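PDB 2W2K: D-mandelate dehydrogenase from Rhodotorula graminis, which probably catalyses the NAD(P)-dependent interconversion of D-mandelate and benzoylformate, as a member of the D-isomer specific 2-hydroxyacid dehydrogenase family. Local coordinates for residues Val6-Asp11 against Phe27-Ala32; Arg14-Leu19 against Thr312-Glu317; Gly50-Ile55 against His76-Leu81; Leu81-Ala86 against Arg326-Gly331. All coordinates share one frame; numbering follows the deposited sequence.

Interaction 1: Val6-Asp11 against Phe27-Ala32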
# COMPACT_ATOMS: atom_id res chain seq x y z
N VAL B 6 34.52 23.65 9.53
CA VAL B 6 33.20 23.31 8.94
C VAL B 6 32.04 23.97 9.73
O VAL B 6 31.88 23.72 10.94
CB VAL B 6 32.99 21.75 8.88
CG1 VAL B 6 31.63 21.36 8.23
CG2 VAL B 6 34.17 21.05 8.14
N LEU B 7 31.25 24.83 9.06
CA LEU B 7 30.07 25.44 9.69
C LEU B 7 28.92 24.42 9.71
O LEU B 7 28.56 23.90 8.65
CB LEU B 7 29.63 26.71 8.91
CG LEU B 7 28.47 27.50 9.56
CD1 LEU B 7 28.97 28.19 10.82
CD2 LEU B 7 27.92 28.54 8.58
N LEU B 8 28.34 24.17 10.90
CA LEU B 8 27.20 23.24 11.09
C LEU B 8 25.89 24.01 11.13
O LEU B 8 25.69 24.83 12.02
CB LEU B 8 27.37 22.47 12.42
CG LEU B 8 26.23 21.53 12.87
CD1 LEU B 8 25.93 20.45 11.78
CD2 LEU B 8 26.55 20.86 14.18
N LEU B 9 25.01 23.76 10.14
CA LEU B 9 23.68 24.39 10.08
C LEU B 9 22.64 23.54 10.81
O LEU B 9 22.19 22.50 10.32
CB LEU B 9 23.21 24.61 8.62
CG LEU B 9 23.93 25.56 7.67
CD1 LEU B 9 23.16 25.60 6.31
CD2 LEU B 9 24.09 26.98 8.24
N GLY B 10 22.27 24.00 12.00
CA GLY B 10 21.31 23.25 12.83
C GLY B 10 21.90 22.11 13.65
O GLY B 10 23.10 22.11 13.97
N ASP B 11 21.06 21.11 13.96
CA ASP B 11 21.42 20.00 14.87
C ASP B 11 22.60 19.11 14.38
O ASP B 11 22.78 18.90 13.18
CB ASP B 11 20.21 19.08 15.13
CG ASP B 11 19.16 19.70 16.08
OD1 ASP B 11 19.43 20.72 16.74
OD2 ASP B 11 18.05 19.13 16.14
N PHE B 27 38.03 17.44 11.47
CA PHE B 27 37.57 18.82 11.15
C PHE B 27 37.16 19.60 12.42
O PHE B 27 36.56 19.02 13.33
CB PHE B 27 36.31 18.74 10.25
CG PHE B 27 36.56 18.20 8.86
CD1 PHE B 27 37.30 18.93 7.92
CD2 PHE B 27 36.03 16.95 8.47
CE1 PHE B 27 37.54 18.43 6.62
CE2 PHE B 27 36.25 16.45 7.16
CZ PHE B 27 37.01 17.20 6.24
N GLU B 28 37.48 20.90 12.49
CA GLU B 28 36.92 21.77 13.55
C GLU B 28 35.48 22.15 13.18
O GLU B 28 35.27 22.94 12.24
CB GLU B 28 37.78 23.04 13.76
CG GLU B 28 37.22 23.99 14.83
CD GLU B 28 37.92 25.35 14.85
OE1 GLU B 28 38.90 25.54 14.11
OE2 GLU B 28 37.45 26.24 15.60
N VAL B 29 34.49 21.60 13.90
CA VAL B 29 33.05 21.84 13.60
C VAL B 29 32.52 23.00 14.43
O VAL B 29 32.61 22.98 15.68
CB VAL B 29 32.19 20.54 13.82
CG1 VAL B 29 30.66 20.82 13.55
CG2 VAL B 29 32.64 19.45 12.85
N ILE B 30 31.99 24.01 13.73
CA ILE B 30 31.50 25.28 14.32
C ILE B 30 29.94 25.36 14.29
O ILE B 30 29.35 25.45 13.21
CB ILE B 30 32.07 26.51 13.52
CG1 ILE B 30 33.60 26.37 13.26
CG2 ILE B 30 31.69 27.84 14.22
CD1 ILE B 30 34.09 27.21 12.04
N PRO B 31 29.26 25.32 15.46
CA PRO B 31 27.79 25.53 15.45
C PRO B 31 27.36 26.94 14.96
O PRO B 31 27.88 27.94 15.45
CB PRO B 31 27.38 25.31 16.93
CG PRO B 31 28.50 24.55 17.54
CD PRO B 31 29.76 25.03 16.83
N ALA B 32 26.44 27.02 13.99
CA ALA B 32 25.95 28.33 13.50
C ALA B 32 25.12 29.08 14.56
O ALA B 32 25.05 30.32 14.56
CB ALA B 32 25.13 28.16 12.17

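Interaction 2: Arg14-Leu19 against Thr312-Glu317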
# COMPACT_ATOMS: atom_id res chain seq x y z
N ARG B 14 22.37 12.38 14.34
CA ARG B 14 21.45 11.58 15.18
C ARG B 14 21.56 10.05 14.99
O ARG B 14 21.02 9.29 15.81
CB ARG B 14 19.98 12.00 14.93
CG ARG B 14 19.61 13.40 15.38
CD ARG B 14 18.29 13.86 14.72
NE ARG B 14 18.02 15.29 14.94
CZ ARG B 14 17.42 16.09 14.06
NH1 ARG B 14 17.00 15.63 12.89
NH2 ARG B 14 17.25 17.37 14.35
N HIS B 15 22.21 9.61 13.92
CA HIS B 15 22.15 8.19 13.53
C HIS B 15 23.52 7.51 13.49
O HIS B 15 23.68 6.41 14.04
CB HIS B 15 21.38 8.02 12.19
CG HIS B 15 19.98 8.56 12.24
ND1 HIS B 15 19.63 9.79 11.72
CD2 HIS B 15 18.85 8.05 12.79
CE1 HIS B 15 18.35 10.02 11.95
NE2 HIS B 15 17.85 8.97 12.59
N LEU B 16 24.50 8.18 12.88
CA LEU B 16 25.82 7.58 12.64
C LEU B 16 26.86 8.10 13.64
O LEU B 16 27.72 8.90 13.28
CB LEU B 16 26.28 7.85 11.20
CG LEU B 16 25.40 7.27 10.07
CD1 LEU B 16 26.10 7.46 8.72
CD2 LEU B 16 25.09 5.80 10.29
N ASP B 17 26.77 7.63 14.87
CA ASP B 17 27.59 8.18 15.97
C ASP B 17 29.11 8.01 15.74
O ASP B 17 29.87 8.96 15.93
CB ASP B 17 27.18 7.59 17.33
CG ASP B 17 25.71 7.89 17.69
OD1 ASP B 17 25.27 9.06 17.59
OD2 ASP B 17 25.00 6.95 18.10
N ASP B 18 29.55 6.80 15.33
CA ASP B 18 30.99 6.54 14.99
C ASP B 18 31.55 7.41 13.84
O ASP B 18 32.65 7.98 13.96
CB ASP B 18 31.22 5.06 14.63
CG ASP B 18 31.02 4.10 15.83
OD1 ASP B 18 31.11 4.53 17.00
OD2 ASP B 18 30.78 2.90 15.58
N LEU B 19 30.81 7.53 12.74
CA LEU B 19 31.24 8.39 11.63
C LEU B 19 31.28 9.87 12.03
O LEU B 19 32.19 10.59 11.63
CB LEU B 19 30.36 8.19 10.38
CG LEU B 19 30.94 8.65 9.03
CD1 LEU B 19 32.22 7.86 8.66
CD2 LEU B 19 29.88 8.55 7.90
N THR B 312 16.60 6.33 5.08
CA THR B 312 16.90 7.57 4.30
C THR B 312 17.86 8.47 5.10
O THR B 312 18.85 8.98 4.56
CB THR B 312 15.61 8.36 3.95
OG1 THR B 312 14.67 7.49 3.28
CG2 THR B 312 15.95 9.54 3.04
N PHE B 313 17.56 8.67 6.38
CA PHE B 313 18.31 9.61 7.23
C PHE B 313 19.75 9.10 7.48
O PHE B 313 20.70 9.90 7.51
CB PHE B 313 17.59 9.86 8.58
CG PHE B 313 16.15 10.34 8.46
CD1 PHE B 313 15.72 11.10 7.37
CD2 PHE B 313 15.23 10.05 9.48
CE1 PHE B 313 14.38 11.54 7.29
CE2 PHE B 313 13.89 10.49 9.40
CZ PHE B 313 13.48 11.24 8.31
N HIS B 314 19.91 7.78 7.65
CA HIS B 314 21.26 7.15 7.73
C HIS B 314 22.09 7.53 6.48
O HIS B 314 23.28 7.91 6.57
CB HIS B 314 21.16 5.62 7.81
CG HIS B 314 20.96 5.08 9.20
ND1 HIS B 314 19.97 5.53 10.06
CD2 HIS B 314 21.62 4.10 9.88
CE1 HIS B 314 20.04 4.87 11.20
NE2 HIS B 314 21.03 3.99 11.12
N GLU B 315 21.47 7.40 5.30
CA GLU B 315 22.17 7.72 4.06
C GLU B 315 22.45 9.24 3.85
O GLU B 315 23.51 9.60 3.30
CB GLU B 315 21.52 7.02 2.84
CG GLU B 315 22.29 7.13 1.52
CD GLU B 315 23.52 6.19 1.39
OE1 GLU B 315 23.92 5.48 2.37
OE2 GLU B 315 24.09 6.18 0.27
N PHE B 316 21.53 10.12 4.30
CA PHE B 316 21.80 11.59 4.33
C PHE B 316 23.08 11.89 5.15
O PHE B 316 23.96 12.64 4.70
CB PHE B 316 20.62 12.43 4.94
CG PHE B 316 19.39 12.55 4.07
CD1 PHE B 316 19.40 12.25 2.69
CD2 PHE B 316 18.19 12.99 4.64
CE1 PHE B 316 18.19 12.37 1.91
CE2 PHE B 316 17.01 13.11 3.88
CZ PHE B 316 17.02 12.81 2.50
N GLU B 317 23.17 11.35 6.37
CA GLU B 317 24.37 11.53 7.23
C GLU B 317 25.64 10.95 6.59
O GLU B 317 26.68 11.62 6.59
CB GLU B 317 24.11 10.95 8.64
CG GLU B 317 23.03 11.76 9.40
CD GLU B 317 22.92 11.46 10.91
OE1 GLU B 317 23.65 10.57 11.43
OE2 GLU B 317 22.08 12.14 11.57

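Interaction 3: Gly50-Ile55 against His76-Leu81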
# COMPACT_ATOMS: atom_id res chain seq x y z
N GLY B 50 34.72 33.40 11.68
CA GLY B 50 36.05 33.32 11.02
C GLY B 50 35.99 32.73 9.60
O GLY B 50 34.89 32.56 9.03
N ASP B 51 37.17 32.42 9.03
CA ASP B 51 37.28 31.75 7.72
C ASP B 51 36.95 30.25 7.89
O ASP B 51 37.55 29.59 8.73
CB ASP B 51 38.71 31.84 7.18
CG ASP B 51 39.03 33.16 6.46
OD1 ASP B 51 38.24 34.14 6.54
OD2 ASP B 51 40.09 33.21 5.79
N PHE B 52 36.01 29.73 7.09
CA PHE B 52 35.74 28.26 7.08
C PHE B 52 35.81 27.72 5.64
O PHE B 52 35.65 28.49 4.67
CB PHE B 52 34.41 27.89 7.80
CG PHE B 52 33.21 28.72 7.38
CD1 PHE B 52 32.41 28.32 6.28
CD2 PHE B 52 32.85 29.87 8.10
CE1 PHE B 52 31.29 29.08 5.88
CE2 PHE B 52 31.72 30.65 7.73
CZ PHE B 52 30.92 30.24 6.63
N GLU B 53 36.08 26.42 5.50
CA GLU B 53 36.28 25.78 4.19
C GLU B 53 35.10 24.94 3.69
O GLU B 53 35.02 24.61 2.49
CB GLU B 53 37.57 24.91 4.20
CG GLU B 53 38.90 25.69 4.30
CD GLU B 53 39.14 26.36 5.65
OE1 GLU B 53 38.94 25.72 6.72
OE2 GLU B 53 39.59 27.52 5.65
N ALA B 54 34.19 24.57 4.60
CA ALA B 54 32.99 23.81 4.24
C ALA B 54 31.76 24.19 5.08
O ALA B 54 31.89 24.81 6.17
CB ALA B 54 33.27 22.26 4.36
N ILE B 55 30.57 23.84 4.57
CA ILE B 55 29.32 23.89 5.29
C ILE B 55 28.64 22.50 5.19
O ILE B 55 28.61 21.91 4.09
CB ILE B 55 28.34 24.97 4.67
CG1 ILE B 55 28.93 26.40 4.72
CG2 ILE B 55 26.98 24.93 5.39
CD1 ILE B 55 28.41 27.31 3.55
N HIS B 76 28.29 37.46 1.41
CA HIS B 76 29.06 37.66 2.66
C HIS B 76 29.79 36.40 3.15
O HIS B 76 30.35 36.43 4.23
CB HIS B 76 28.16 38.21 3.77
CG HIS B 76 27.52 39.53 3.43
ND1 HIS B 76 28.27 40.66 3.16
CD2 HIS B 76 26.23 39.88 3.26
CE1 HIS B 76 27.46 41.66 2.86
NE2 HIS B 76 26.21 41.21 2.92
N LEU B 77 29.76 35.31 2.39
CA LEU B 77 30.50 34.10 2.79
C LEU B 77 32.03 34.30 2.63
O LEU B 77 32.46 35.02 1.71
CB LEU B 77 30.00 32.88 1.99
CG LEU B 77 28.55 32.42 2.20
CD1 LEU B 77 28.03 31.63 0.98
CD2 LEU B 77 28.41 31.59 3.50
N PRO B 78 32.85 33.71 3.52
CA PRO B 78 34.31 33.91 3.38
C PRO B 78 34.88 33.28 2.08
O PRO B 78 34.42 32.22 1.64
CB PRO B 78 34.89 33.22 4.63
CG PRO B 78 33.85 32.18 5.01
CD PRO B 78 32.51 32.83 4.66
N SER B 79 35.88 33.93 1.48
CA SER B 79 36.47 33.44 0.21
C SER B 79 37.24 32.11 0.33
O SER B 79 37.52 31.45 -0.69
CB SER B 79 37.35 34.52 -0.44
OG SER B 79 36.51 35.39 -1.19
N SER B 80 37.55 31.73 1.57
CA SER B 80 38.12 30.40 1.92
C SER B 80 37.16 29.21 1.65
O SER B 80 37.59 28.03 1.58
CB SER B 80 38.49 30.38 3.42
OG SER B 80 37.36 30.65 4.26
N LEU B 81 35.87 29.51 1.48
CA LEU B 81 34.86 28.43 1.33
C LEU B 81 35.03 27.64 0.02
O LEU B 81 35.12 28.24 -1.07
CB LEU B 81 33.41 28.99 1.48
CG LEU B 81 32.21 28.05 1.28
CD1 LEU B 81 32.10 26.97 2.38
CD2 LEU B 81 30.91 28.89 1.24

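Interaction 4: Leu81-Ala86 against Arg326-Gly331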
# COMPACT_ATOMS: atom_id res chain seq x y z
N LEU B 81 35.87 29.51 1.48
CA LEU B 81 34.86 28.43 1.33
C LEU B 81 35.03 27.64 0.02
O LEU B 81 35.12 28.24 -1.07
CB LEU B 81 33.41 28.99 1.48
CG LEU B 81 32.21 28.05 1.28
CD1 LEU B 81 32.10 26.97 2.38
CD2 LEU B 81 30.91 28.89 1.24
N LYS B 82 35.11 26.31 0.13
CA LYS B 82 35.28 25.40 -1.03
C LYS B 82 34.08 24.48 -1.35
O LYS B 82 33.89 24.10 -2.52
CB LYS B 82 36.58 24.55 -0.90
CG LYS B 82 37.90 25.36 -1.11
CD LYS B 82 39.19 24.49 -1.00
CE LYS B 82 40.38 25.29 -1.54
NZ LYS B 82 41.68 24.54 -1.43
N VAL B 83 33.27 24.11 -0.35
CA VAL B 83 32.22 23.09 -0.57
C VAL B 83 31.08 23.16 0.46
O VAL B 83 31.32 23.46 1.63
CB VAL B 83 32.85 21.60 -0.61
CG1 VAL B 83 33.60 21.24 0.69
CG2 VAL B 83 31.79 20.51 -0.92
N PHE B 84 29.86 22.85 -0.00
CA PHE B 84 28.62 22.81 0.82
C PHE B 84 27.91 21.48 0.48
O PHE B 84 27.56 21.26 -0.69
CB PHE B 84 27.74 24.03 0.40
CG PHE B 84 26.45 24.26 1.21
CD1 PHE B 84 25.95 23.33 2.15
CD2 PHE B 84 25.71 25.42 0.97
CE1 PHE B 84 24.72 23.58 2.86
CE2 PHE B 84 24.49 25.70 1.67
CZ PHE B 84 24.00 24.78 2.62
N ALA B 85 27.75 20.58 1.47
CA ALA B 85 26.99 19.32 1.29
C ALA B 85 25.71 19.32 2.13
O ALA B 85 25.77 19.60 3.34
CB ALA B 85 27.89 18.07 1.65
N ALA B 86 24.57 18.97 1.52
CA ALA B 86 23.25 19.04 2.20
C ALA B 86 22.40 17.79 2.01
O ALA B 86 22.45 17.17 0.93
CB ALA B 86 22.45 20.27 1.72
N ARG B 326 36.14 13.26 1.37
CA ARG B 326 36.70 13.05 0.01
C ARG B 326 37.28 14.35 -0.60
O ARG B 326 38.43 14.37 -1.01
CB ARG B 326 35.66 12.47 -0.95
CG ARG B 326 35.32 11.00 -0.68
CD ARG B 326 34.13 10.50 -1.54
NE ARG B 326 34.38 10.57 -2.99
CZ ARG B 326 34.87 9.59 -3.75
NH1 ARG B 326 35.17 8.40 -3.23
NH2 ARG B 326 35.03 9.80 -5.06
N PHE B 327 36.46 15.41 -0.64
CA PHE B 327 36.78 16.65 -1.37
C PHE B 327 37.84 17.55 -0.70
O PHE B 327 38.63 18.20 -1.39
CB PHE B 327 35.47 17.45 -1.61
CG PHE B 327 35.56 18.47 -2.72
CD1 PHE B 327 35.50 18.09 -4.07
CD2 PHE B 327 35.70 19.83 -2.42
CE1 PHE B 327 35.57 19.03 -5.10
CE2 PHE B 327 35.77 20.79 -3.46
CZ PHE B 327 35.70 20.39 -4.80
N LEU B 328 37.89 17.57 0.64
CA LEU B 328 38.90 18.38 1.36
C LEU B 328 40.17 17.65 1.81
O LEU B 328 41.23 18.29 1.95
CB LEU B 328 38.28 19.07 2.60
CG LEU B 328 37.20 20.16 2.37
CD1 LEU B 328 36.85 20.84 3.70
CD2 LEU B 328 37.66 21.19 1.31
N LEU B 329 40.07 16.35 2.07
CA LEU B 329 41.20 15.57 2.65
C LEU B 329 41.82 14.49 1.73
O LEU B 329 43.03 14.20 1.82
CB LEU B 329 40.83 14.97 4.01
CG LEU B 329 40.43 15.94 5.15
CD1 LEU B 329 40.09 15.22 6.44
CD2 LEU B 329 41.50 16.99 5.38
N GLN B 330 41.02 13.90 0.85
CA GLN B 330 41.45 12.73 0.04
C GLN B 330 41.85 13.05 -1.42
O GLN B 330 42.33 12.17 -2.14
CB GLN B 330 40.34 11.65 0.04
CG GLN B 330 39.98 11.07 1.42
CD GLN B 330 38.83 10.05 1.35
OE1 GLN B 330 38.77 9.21 0.45
NE2 GLN B 330 37.93 10.12 2.31
N GLY B 331 41.63 14.29 -1.87
CA GLY B 331 41.86 14.63 -3.29
C GLY B 331 40.94 13.91 -4.28
O GLY B 331 41.30 13.73 -5.44

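Interaction 1: Val6-Asp11 against Phe27-Ala32
V6, L8 and V29 line one face of two parallel strands with their side chains, V6 meeting F27 and L8 meeting V29, while L7, I30 and A32 make up the apolar part on the other side. V6 places CG1 anti to its backbone N, which leaves CG2 beside that N and facing F27, where V6 CG2 meets F27 CD1 at 3.8 Å in an oblique approach. One step along the same face, L8 CB lies 3.9 Å from V29 CG1, the two side chains crossing obliquely. On the other face, L7 bends through chi2 so that L7 CD1 comes within 4.1 Å of A32 CB, with I30 CG2 a little farther off. The two strands flank helix 17-26 in sequence and form with it a beta-alpha-beta unit; W20 and F23 of that helix pack against the V6, L8 and V29 face. Four backbone hydrogen bonds, alternating in direction as expected of parallel strands, close the interface. V6 N donates to E28 O at 2.9 Å, and V6 O receives I30 N at 2.8 Å along a nearly straight N-H. L8 N reaches I30 O equally straight at 177°, yet sits 31° above the carbonyl plane, whereas A32 N meets L8 O in the carbonyl plane at 3.0 Å but along a more bent line. Outermost, the E28 carboxylate turns to R5 and forms a salt bridge.

Interaction 2: Arg14-Leu19 against Thr312-Glu317
The side chain of E317, in helix 310-330, starts with CG anti to the carbonyl carbon and then runs extended (chi2 -167°), so its carboxylate ends against the backbone of R14-L16. H15, with chi1 -58°, swings its ring into the same corner. E317 OE2 uses its syn lone pair to take the N-H of R14, with R14 N at 2.8 Å in an almost straight bond. E317 OE1 is gripped twice: H15 N comes to its syn lone pair at 3.0 Å, and L16 N meets it nearly along the C-O axis at 2.9 Å. The carboxylate of helix 310-330 thus meets the turn leading into helix 17-26, whose N-cap is L16; three successive N-H groups hold it, a setting likely to favour its charged form. A weak bond from H15 ND1 reaches E317 OE2 at 3.4 Å. The rest of H15 joins an aromatic cluster: H15 CB lies over one face of the H314 ring, 3.9 Å from the centroid, while H15 CE1 touches F313 CB at 3.5 Å and the H15 and F313 rings stand oblique. L16 CD1 packs on H314 O at 3.6 Å. At the F313 end, T312 OG1 bonds the carbonyl of the NAD-binding residue G307, and F313 packs on the backbone of the other subunit.

Interaction 3: Gly50-Ile55 against His76-Leu81
The F52 ring is met from several directions at once. The P78 and F52 side chains cross at about a right angle, which sets P78 CG over the centre of one ring face, a CH-pi contact 3.8 Å from the centroid of the F52 ring and only 12° off its normal. At the ring edge, L77 CD2 stands 4.2 Å from F52 CZ, whereas L81 runs alongside, pointing the same way, with L81 CD1 4.1 Å from F52 CD1. F52 holds this place in the crowded first-torsion position, CG between the backbone N and the carbonyl carbon. An alanine here would remove the ring that P78, L77 and L81 share, and would probably loosen the packing of the 76-81 loop. L81 also crosses I55 at about a right angle, L81 CD2 lying 3.8 Å from I55 CD1. The polar link is single: S80 OG donates to F52 O at 2.8 Å, from well above the carbonyl plane. S80 lies in the type I beta turn P78-L81, closed by L81 N on P78 O at 3.1 Å. The contact thus joins the entry of strand 54-57 to the loop leading into strand 83-86; F52 also rests on L7 of strand 5-8, E53 OE1 accepts from R5 N, and L77 packs on L44 of helix 37-45.

Interaction 4: Leu81-Ala86 against Arg326-Gly331
V83, F327 and L328 share most of this small, largely apolar interface, which no hydrogen bond crosses. The backbone of V83 directs its side chain toward the helix and so puts V83 CB 3.8 Å from F327 CD2, the two side chains sliding past each other in opposite directions. The first torsion then sets CG1 in the crowded position between the backbone N and carbonyl carbon, where V83 CG1 meets both F327 CD2 and L328 CD2. F327 reaches across with CG anti to its own backbone N (chi1 -161°). F327 CE2 also comes to 3.9 Å from K82 O, obliquely to the ring. In fold terms, the C-terminal end of helix 310-330 lies on one face of the five-stranded parallel sheet, over strand 83-86: L328 continues onto A54 of the neighbouring strand 54-57, and F327 onto A105 of strand 105-107 on the other side. Replacing F327 with an alanine would remove the ring that bridges V83 and A105, and is likely to weaken the hold of the helix end on the sheet. L328, its CG beside the backbone N, extends L328 CD2 to V83 CG1 at 4.1 Å, crossing obliquely. L328 CD2 also lies 4.2 Å from K82 CB, at the exposed border of the contact. From there the lysine chain runs extended away from the helix, and its NZ bonds S345 OG near the C-terminus.

Interactions 1, 3 and 4 meet on one parallel sheet. L7 N lies 3.0 Å from A54 O, probably a hydrogen bond between interactions 1 and 3. E53 O to K82 N, 2.9 Å, probably does the same for interactions 3 and 4, which share L81. Interactions 1 and 4 touch where F27 packs on the end of helix 310-330, F27 CZ to L329 CD1 being 3.7 Å. Interaction 2 adjoins interaction 1 in sequence, their centres about 16 Å apart, without otherwise touching it. It uses the same helix 310-330 as interaction 4, centres about 18 Å apart, but lies nearer the NAD-binding site: the F313 side chain is about 6 Å from G307, so this helix connects that region with the sheet.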